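Putative HAD-hydrolase YfnB (Bacillus subtilis, PDB 3ED5) is a putative hydrolase of the haloacid dehalogenase-like superfamily that probably acts as a 5'-nucleotidase, removing phosphate from nucleotides by way of an aspartate nucleophile. Local coordinates at residues G62-R66 / D67-N71; S75-L78 / K79-Y83; G87-L90 / E91-R95. All coordinates share one frame; numbering follows the deposited sequence.

Interaction 1 of 3, residues G62-R66 / D67-N71; sequences GKMTR and DEVVN. With FMT (formic acid), chain F.
T65 meets E68 through its hydroxyl: E68 N donates to T65 OG1 over 3.2 Å, with an N-H...acceptor angle of 154°. A chi1 of 65° sets OG1 between the backbone N and the carbonyl carbon of T65, where it can face the amide. In the same first shell, the selenomethionine M64 lies at about a right angle to V69, its SE 3.6 Å from V69 CG2. The bond from E68 N to T65 OG1 caps the helix: T65 is the N-cap of helix 66-80, part of the helical cap of the HAD fold. Regular backbone bonds start here, with V69 N to T65 O (3.1 Å) and V70 N to R66 O next. A water joins the side chains of R66 and D67, accepting from R66 NE (2.8 Å) in the guanidinium plane and donating to D67 OD1 (2.8 Å). Further along, N71 ND2 donates at 3.0 Å to O1 of a formic acid, probably from the crystallisation liquor. In the outer shell, E152 forms a salt bridge with R66 NH2 and the carbonyl of N126 receives R66 NH1. The R66 side chain lies about 11 Å from that of D13, the nucleophile by similarity, and W56 of helix 42-60 packs on both R66 and V69.

Interaction 2 of 3, residues S75-L78 / K79-Y83; sequences SALL and KEYGY
L78 touches Y83 with both its backbone and its side chain where helix 66-80 ends. Its carbonyl accepts Y83 N at 3.0 Å, the donor standing 38° out of the carbonyl plane, and takes a second, weak bond from Y81 N. With G82 N bonded to K79 O (3.0 Å) and G82 at a positive phi of 88°, this is a Schellman motif with G82 as the C-prime residue. The L78 and Y83 side chains run obliquely to one another: L78 CB lies 4.0 Å from Y83 CB, and the Y83 ring turns its edge to L78 O, with CD2 at 3.6 Å. K79 closes the last ordinary helical turn through K79 N to S75 O (2.8 Å), and its CB sits 3.0 Å from the same S75 O. L77 has the other aromatic neighbour, also at an oblique angle: chi1 of 178° sends its CG anti to the backbone N, and CD1 reaches Y81 CE1 at 4.0 Å. Y81 also brings a ring edge to a carbonyl, its CD1 lying 3.2 Å from L77 O. F33 of helix 21-35 packs on L77 and L78. Two aromatic C-H edges thus face carbonyl oxygens at the helix end, consistent with weak electrostatic attraction that supplements the backbone bonds there.

Interaction 3 of 3, residues G87-L90 / E91-R95; sequences GALL and EQKYR. With FMT (formic acid), chain B.
L89 and K93, one turn apart on helix 87-98, lie side by side and point the same way. These are the first two turns of an alpha-helix in the helical cap inserted after the first strand of the Rossmann-like HAD core, and four consecutive i to i+4 backbone bonds define them, from E91 N to G87 O (3.0 Å) through Y94 N to L90 O (2.9 Å). Van der Waals contact is light: L89 CD1 comes within 4.0 Å of K93 CE and 3.8 Å of Q92 NE2, so the leucine meets the aliphatic part of the lysine, whose NZ goes on to a salt bridge with D35. On the buried side, L90 packs on L78 and Y94 on A28 and L29 of helix 21-35. Charged contacts run along another flank. E91 bends at chi2 (62°) and R95 at chi2 and chi3, which brings carboxylate and guanidinium together in a side-on salt bridge, while E91 OE1 pairs with R73. R73 and R95 both bind one formic acid; if ionised, its charge would, with that of E91, probably offset the closeness of the two arginines. R95 NH2 reaches its O2 at 2.8 Å. Both NH2 (2.8 Å) and NE (2.9 Å) of R95 end on the single oxygen OE2 of E91, which lies only 4° out of the guanidinium plane.

Overall arrangement
Along the chain the three contacts come in series, without nesting or crossing, and each closes only a short local turn. Interaction 1 follows helix 42-60 and starts helix 66-80; interaction 2 finishes that same helix, its centre about 18 Å from the first. After a brief loop, interaction 3 opens helix 87-98, which packs back on its predecessor. Helix 87-98 meets both the start and the end of helix 66-80: V70 CG1 lies 3.8 Å from R95 NH2, and, in the conformer described, L78 CD1 lies 3.5 Å from L90 CD1. Residues 75-78 and 87-90 also meet where S75 OG approaches G87 CA at 3.5 Å. Through R66, interaction 1 also ties the cap to the core loops that carry N126 and E152, just after strands 120-125 and 147-150.

Interaction 1 of 3, residues G62-R66 / D67-N71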
loop_
_atom_site.group_PDB
_atom_site.type_symbol
_atom_site.label_atom_id
_atom_site.label_comp_id
_atom_site.label_asym_id
_atom_site.label_seq_id
_atom_site.Cartn_x
_atom_site.Cartn_y
_atom_site.Cartn_z
ATOM N N GLY A 62 -16.144 1.790 -0.633
ATOM C CA GLY A 62 -17.179 1.118 0.152
ATOM C C GLY A 62 -18.239 0.389 -0.662
ATOM O O GLY A 62 -19.327 0.073 -0.166
ATOM N N LYS A 63 -17.891 0.094 -1.914
ATOM C CA LYS A 63 -18.841 -0.475 -2.868
ATOM C C LYS A 63 -18.611 -1.957 -3.106
ATOM O O LYS A 63 -19.346 -2.604 -3.894
ATOM C CB LYS A 63 -18.745 0.308 -4.195
ATOM C CG LYS A 63 -19.270 1.743 -4.048
ATOM C CD LYS A 63 -19.090 2.528 -5.347
ATOM C CE LYS A 63 -19.741 3.892 -5.255
ATOM N NZ LYS A 63 -19.992 4.428 -6.639
HETATM N N MSE A 64 -17.612 -2.516 -2.417
HETATM C CA MSE A 64 -17.242 -3.913 -2.584
HETATM C C MSE A 64 -16.386 -4.287 -1.395
HETATM O O MSE A 64 -15.702 -3.415 -0.817
HETATM C CB MSE A 64 -16.495 -4.110 -3.927
HETATM C CG MSE A 64 -15.999 -5.487 -4.173
HETATM SE SE MSE A 64 -15.257 -5.661 -6.035
HETATM C CE MSE A 64 -16.749 -5.081 -7.045
ATOM N N THR A 65 -16.481 -5.542 -0.965
ATOM C CA THR A 65 -15.576 -6.043 0.078
ATOM C C THR A 65 -14.230 -6.411 -0.532
ATOM O O THR A 65 -14.147 -6.735 -1.728
ATOM C CB THR A 65 -16.129 -7.279 0.812
ATOM O OG1 THR A 65 -16.239 -8.370 -0.107
ATOM C CG2 THR A 65 -17.481 -6.991 1.454
ATOM N N ARG A 66 -13.173 -6.399 0.280
ATOM C CA ARG A 66 -11.866 -6.822 -0.252
ATOM C C ARG A 66 -11.885 -8.283 -0.719
ATOM O O ARG A 66 -11.214 -8.634 -1.712
ATOM C CB ARG A 66 -10.752 -6.615 0.775
ATOM C CG ARG A 66 -9.360 -6.560 0.105
ATOM C CD ARG A 66 -8.256 -6.473 1.161
ATOM N NE ARG A 66 -8.334 -7.624 2.053
ATOM C CZ ARG A 66 -7.846 -7.640 3.289
ATOM N NH1 ARG A 66 -7.253 -6.547 3.770
ATOM N NH2 ARG A 66 -7.970 -8.731 4.042
ATOM N N ASP A 67 -12.608 -9.138 0.009
ATOM C CA ASP A 67 -12.681 -10.557 -0.392
ATOM C C ASP A 67 -13.225 -10.649 -1.820
ATOM O O ASP A 67 -12.725 -11.466 -2.635
ATOM C CB ASP A 67 -13.593 -11.365 0.546
ATOM C CG ASP A 67 -12.907 -11.786 1.852
ATOM O OD1 ASP A 67 -11.735 -11.446 2.098
ATOM O OD2 ASP A 67 -13.571 -12.503 2.631
ATOM N N GLU A 68 -14.252 -9.856 -2.129
ATOM C CA GLU A 68 -14.859 -9.894 -3.471
ATOM C C GLU A 68 -13.855 -9.406 -4.508
ATOM O O GLU A 68 -13.745 -9.984 -5.584
ATOM C CB GLU A 68 -16.147 -9.065 -3.574
ATOM C CG GLU A 68 -16.642 -8.960 -5.042
ATOM C CD GLU A 68 -18.030 -8.390 -5.191
ATOM O OE1 GLU A 68 -18.606 -7.967 -4.170
ATOM O OE2 GLU A 68 -18.554 -8.374 -6.338
ATOM N N VAL A 69 -13.110 -8.348 -4.172
ATOM C CA VAL A 69 -12.053 -7.813 -5.064
ATOM C C VAL A 69 -11.081 -8.937 -5.429
ATOM O O VAL A 69 -10.860 -9.228 -6.632
ATOM C CB VAL A 69 -11.248 -6.641 -4.389
ATOM C CG1 VAL A 69 -9.971 -6.279 -5.221
ATOM C CG2 VAL A 69 -12.144 -5.411 -4.208
ATOM N N VAL A 70 -10.507 -9.586 -4.420
ATOM C CA VAL A 70 -9.378 -10.473 -4.702
ATOM C C VAL A 70 -9.852 -11.795 -5.296
ATOM O O VAL A 70 -9.117 -12.380 -6.093
ATOM C CB VAL A 70 -8.425 -10.722 -3.522
ATOM C CG1 VAL A 70 -7.789 -9.364 -3.065
ATOM C CG2 VAL A 70 -9.127 -11.478 -2.376
ATOM N N ASN A 71 -11.062 -12.224 -4.916
ATOM C CA ASN A 71 -11.626 -13.508 -5.402
ATOM C C ASN A 71 -12.342 -13.408 -6.731
ATOM O O ASN A 71 -12.770 -14.441 -7.292
ATOM C CB ASN A 71 -12.480 -14.179 -4.330
ATOM C CG ASN A 71 -11.644 -14.626 -3.164
ATOM O OD1 ASN A 71 -10.531 -15.103 -3.356
ATOM N ND2 ASN A 71 -12.160 -14.476 -1.949
HETATM C C FMT F . -15.850 -13.309 -2.255
HETATM O O1 FMT F . -15.136 -14.139 -1.698
HETATM O O2 FMT F . -16.560 -12.500 -1.652
HETATM O O HOH W 1 -9.395 -10.124 1.343
#

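Interaction 2 of 3, residues S75-L78 / K79-Y83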
loop_
_atom_site.group_PDB
_atom_site.type_symbol
_atom_site.label_atom_id
_atom_site.label_comp_id
_atom_site.label_asym_id
_atom_site.label_seq_id
_atom_site.Cartn_x
_atom_site.Cartn_y
_atom_site.Cartn_z
ATOM N N SER A 75 -10.911 -14.294 -12.187
ATOM C CA SER A 75 -11.999 -14.841 -12.991
ATOM C C SER A 75 -12.549 -13.788 -13.958
ATOM O O SER A 75 -12.844 -14.132 -15.111
ATOM C CB SER A 75 -13.105 -15.472 -12.147
ATOM O OG SER A 75 -13.365 -14.670 -11.019
ATOM N N ALA A 76 -12.651 -12.527 -13.518
ATOM C CA ALA A 76 -13.072 -11.442 -14.452
ATOM C C ALA A 76 -12.119 -11.347 -15.642
ATOM O O ALA A 76 -12.557 -11.225 -16.796
ATOM C CB ALA A 76 -13.140 -10.095 -13.730
ATOM N N LEU A 77 -10.817 -11.425 -15.371
ATOM C CA LEU A 77 -9.830 -11.365 -16.458
ATOM C C LEU A 77 -9.914 -12.599 -17.352
ATOM O O LEU A 77 -10.130 -12.488 -18.584
ATOM C CB LEU A 77 -8.422 -11.251 -15.866
ATOM C CG LEU A 77 -7.279 -11.223 -16.882
ATOM C CD1 LEU A 77 -7.296 -9.905 -17.667
ATOM C CD2 LEU A 77 -5.945 -11.453 -16.136
ATOM N N LEU A 78 -9.760 -13.791 -16.767
ATOM C CA LEU A 78 -9.688 -14.994 -17.623
ATOM C C LEU A 78 -10.987 -15.321 -18.335
ATOM O O LEU A 78 -10.959 -15.809 -19.475
ATOM C CB LEU A 78 -9.149 -16.213 -16.852
ATOM C CG LEU A 78 -7.713 -16.040 -16.338
ATOM C CD1 LEU A 78 -7.311 -17.194 -15.445
ATOM C CD2 LEU A 78 -6.731 -15.876 -17.474
ATOM N N LYS A 79 -12.130 -15.040 -17.716
ATOM C CA LYS A 79 -13.435 -15.309 -18.370
ATOM C C LYS A 79 -13.632 -14.587 -19.728
ATOM O O LYS A 79 -14.142 -15.186 -20.701
ATOM C CB LYS A 79 -14.589 -14.965 -17.415
ATOM C CG LYS A 79 -15.968 -15.415 -17.881
ATOM C CD LYS A 79 -17.074 -14.687 -17.118
ATOM C CE LYS A 79 -17.036 -14.939 -15.635
ATOM N NZ LYS A 79 -17.881 -13.889 -14.967
ATOM N N GLU A 80 -13.136 -13.350 -19.828
ATOM C CA GLU A 80 -13.337 -12.562 -21.038
ATOM C C GLU A 80 -12.362 -12.981 -22.146
ATOM O O GLU A 80 -12.583 -12.688 -23.322
ATOM C CB GLU A 80 -13.256 -11.058 -20.720
ATOM C CG GLU A 80 -11.872 -10.543 -20.487
ATOM C CD GLU A 80 -11.848 -9.000 -20.312
ATOM O OE1 GLU A 80 -10.801 -8.466 -19.897
ATOM O OE2 GLU A 80 -12.858 -8.352 -20.632
ATOM N N TYR A 81 -11.305 -13.697 -21.754
ATOM C CA TYR A 81 -10.380 -14.372 -22.693
ATOM C C TYR A 81 -10.783 -15.833 -22.948
ATOM O O TYR A 81 -10.049 -16.596 -23.611
ATOM C CB TYR A 81 -8.903 -14.197 -22.237
ATOM C CG TYR A 81 -8.458 -12.742 -22.379
ATOM C CD1 TYR A 81 -8.527 -11.841 -21.312
ATOM C CD2 TYR A 81 -8.054 -12.251 -23.634
ATOM C CE1 TYR A 81 -8.184 -10.506 -21.491
ATOM C CE2 TYR A 81 -7.690 -10.927 -23.807
ATOM C CZ TYR A 81 -7.757 -10.066 -22.756
ATOM O OH TYR A 81 -7.395 -8.757 -23.002
ATOM N N GLY A 82 -11.983 -16.207 -22.505
ATOM C CA GLY A 82 -12.599 -17.493 -22.876
ATOM C C GLY A 82 -12.267 -18.681 -21.982
ATOM O O GLY A 82 -12.562 -19.824 -22.348
ATOM N N TYR A 83 -11.641 -18.429 -20.832
ATOM C CA TYR A 83 -11.296 -19.490 -19.868
ATOM C C TYR A 83 -12.307 -19.549 -18.725
ATOM O O TYR A 83 -12.623 -18.509 -18.116
ATOM C CB TYR A 83 -9.900 -19.269 -19.256
ATOM C CG TYR A 83 -8.733 -19.160 -20.231
ATOM C CD1 TYR A 83 -8.051 -20.306 -20.688
ATOM C CD2 TYR A 83 -8.289 -17.916 -20.682
ATOM C CE1 TYR A 83 -6.963 -20.189 -21.576
ATOM C CE2 TYR A 83 -7.210 -17.789 -21.559
ATOM C CZ TYR A 83 -6.554 -18.935 -22.006
ATOM O OH TYR A 83 -5.493 -18.797 -22.874
#

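Interaction 3 of 3, residues G87-L90 / E91-R95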
loop_
_atom_site.group_PDB
_atom_site.type_symbol
_atom_site.label_atom_id
_atom_site.label_comp_id
_atom_site.label_asym_id
_atom_site.label_seq_id
_atom_site.Cartn_x
_atom_site.Cartn_y
_atom_site.Cartn_z
ATOM N N GLY A 87 -12.189 -18.124 -9.544
ATOM C CA GLY A 87 -11.507 -16.893 -9.121
ATOM C C GLY A 87 -10.876 -17.035 -7.750
ATOM O O GLY A 87 -9.777 -16.493 -7.499
ATOM N N ALA A 88 -11.538 -17.763 -6.858
ATOM C CA ALA A 88 -10.972 -17.973 -5.490
ATOM C C ALA A 88 -9.729 -18.879 -5.472
ATOM O O ALA A 88 -8.742 -18.619 -4.739
ATOM C CB ALA A 88 -12.040 -18.491 -4.521
ATOM N N LEU A 89 -9.767 -19.935 -6.281
ATOM C CA LEU A 89 -8.628 -20.830 -6.425
ATOM C C LEU A 89 -7.426 -20.098 -7.067
ATOM O O LEU A 89 -6.270 -20.263 -6.608
ATOM C CB LEU A 89 -9.029 -22.112 -7.199
ATOM C CG LEU A 89 -7.910 -23.086 -7.616
ATOM C CD1 LEU A 89 -7.266 -23.795 -6.429
ATOM C CD2 LEU A 89 -8.447 -24.122 -8.601
ATOM N N LEU A 90 -7.692 -19.263 -8.082
ATOM C CA LEU A 90 -6.615 -18.558 -8.765
ATOM C C LEU A 90 -5.980 -17.552 -7.807
ATOM O O LEU A 90 -4.751 -17.400 -7.748
ATOM C CB LEU A 90 -7.118 -17.867 -10.043
ATOM C CG LEU A 90 -7.406 -18.775 -11.242
ATOM C CD1 LEU A 90 -8.308 -17.988 -12.185
ATOM C CD2 LEU A 90 -6.112 -19.207 -11.934
ATOM N N GLU A 91 -6.839 -16.913 -7.015
ATOM C CA GLU A 91 -6.359 -15.933 -6.033
ATOM C C GLU A 91 -5.504 -16.610 -4.955
ATOM O O GLU A 91 -4.454 -16.085 -4.574
ATOM C CB GLU A 91 -7.535 -15.195 -5.427
ATOM C CG GLU A 91 -7.245 -14.460 -4.056
ATOM C CD GLU A 91 -6.175 -13.351 -4.159
ATOM O OE1 GLU A 91 -5.834 -12.842 -5.254
ATOM O OE2 GLU A 91 -5.698 -12.921 -3.068
ATOM N N GLN A 92 -5.929 -17.780 -4.489
ATOM C CA GLN A 92 -5.152 -18.499 -3.505
ATOM C C GLN A 92 -3.741 -18.808 -4.043
ATOM O O GLN A 92 -2.740 -18.669 -3.318
ATOM C CB GLN A 92 -5.930 -19.748 -3.122
ATOM C CG GLN A 92 -5.241 -20.768 -2.278
ATOM C CD GLN A 92 -6.149 -22.005 -2.145
ATOM O OE1 GLN A 92 -7.114 -21.998 -1.377
ATOM N NE2 GLN A 92 -5.862 -23.051 -2.928
ATOM N N LYS A 93 -3.648 -19.199 -5.324
ATOM C CA LYS A 93 -2.327 -19.487 -5.925
ATOM C C LYS A 93 -1.478 -18.220 -6.082
ATOM O O LYS A 93 -0.291 -18.189 -5.748
ATOM C CB LYS A 93 -2.486 -20.195 -7.294
ATOM C CG LYS A 93 -3.027 -21.601 -7.176
ATOM C CD LYS A 93 -3.423 -22.132 -8.557
ATOM C CE LYS A 93 -3.873 -23.575 -8.500
ATOM N NZ LYS A 93 -2.896 -24.489 -9.155
ATOM N N TYR A 94 -2.105 -17.168 -6.591
ATOM C CA TYR A 94 -1.476 -15.883 -6.752
ATOM C C TYR A 94 -0.956 -15.373 -5.408
ATOM O O TYR A 94 0.191 -14.863 -5.299
ATOM C CB TYR A 94 -2.532 -14.895 -7.230
ATOM C CG TYR A 94 -2.001 -13.506 -7.406
ATOM C CD1 TYR A 94 -1.094 -13.242 -8.410
ATOM C CD2 TYR A 94 -2.409 -12.451 -6.572
ATOM C CE1 TYR A 94 -0.610 -11.978 -8.639
ATOM C CE2 TYR A 94 -1.922 -11.128 -6.807
ATOM C CZ TYR A 94 -1.003 -10.935 -7.851
ATOM O OH TYR A 94 -0.450 -9.725 -8.188
ATOM N N ARG A 95 -1.803 -15.524 -4.405
ATOM C CA ARG A 95 -1.518 -14.993 -3.049
ATOM C C ARG A 95 -0.211 -15.586 -2.482
ATOM O O ARG A 95 0.606 -14.882 -1.848
ATOM C CB ARG A 95 -2.713 -15.336 -2.117
ATOM C CG ARG A 95 -2.537 -14.954 -0.632
ATOM C CD ARG A 95 -2.442 -13.460 -0.443
ATOM N NE ARG A 95 -3.462 -12.663 -1.180
ATOM C CZ ARG A 95 -3.451 -11.338 -1.261
ATOM N NH1 ARG A 95 -2.522 -10.635 -0.603
ATOM N NH2 ARG A 95 -4.381 -10.686 -1.963
HETATM C C FMT B . -3.071 -7.463 -3.295
HETATM O O1 FMT B . -3.090 -7.819 -4.460
HETATM O O2 FMT B . -3.740 -7.989 -2.423
#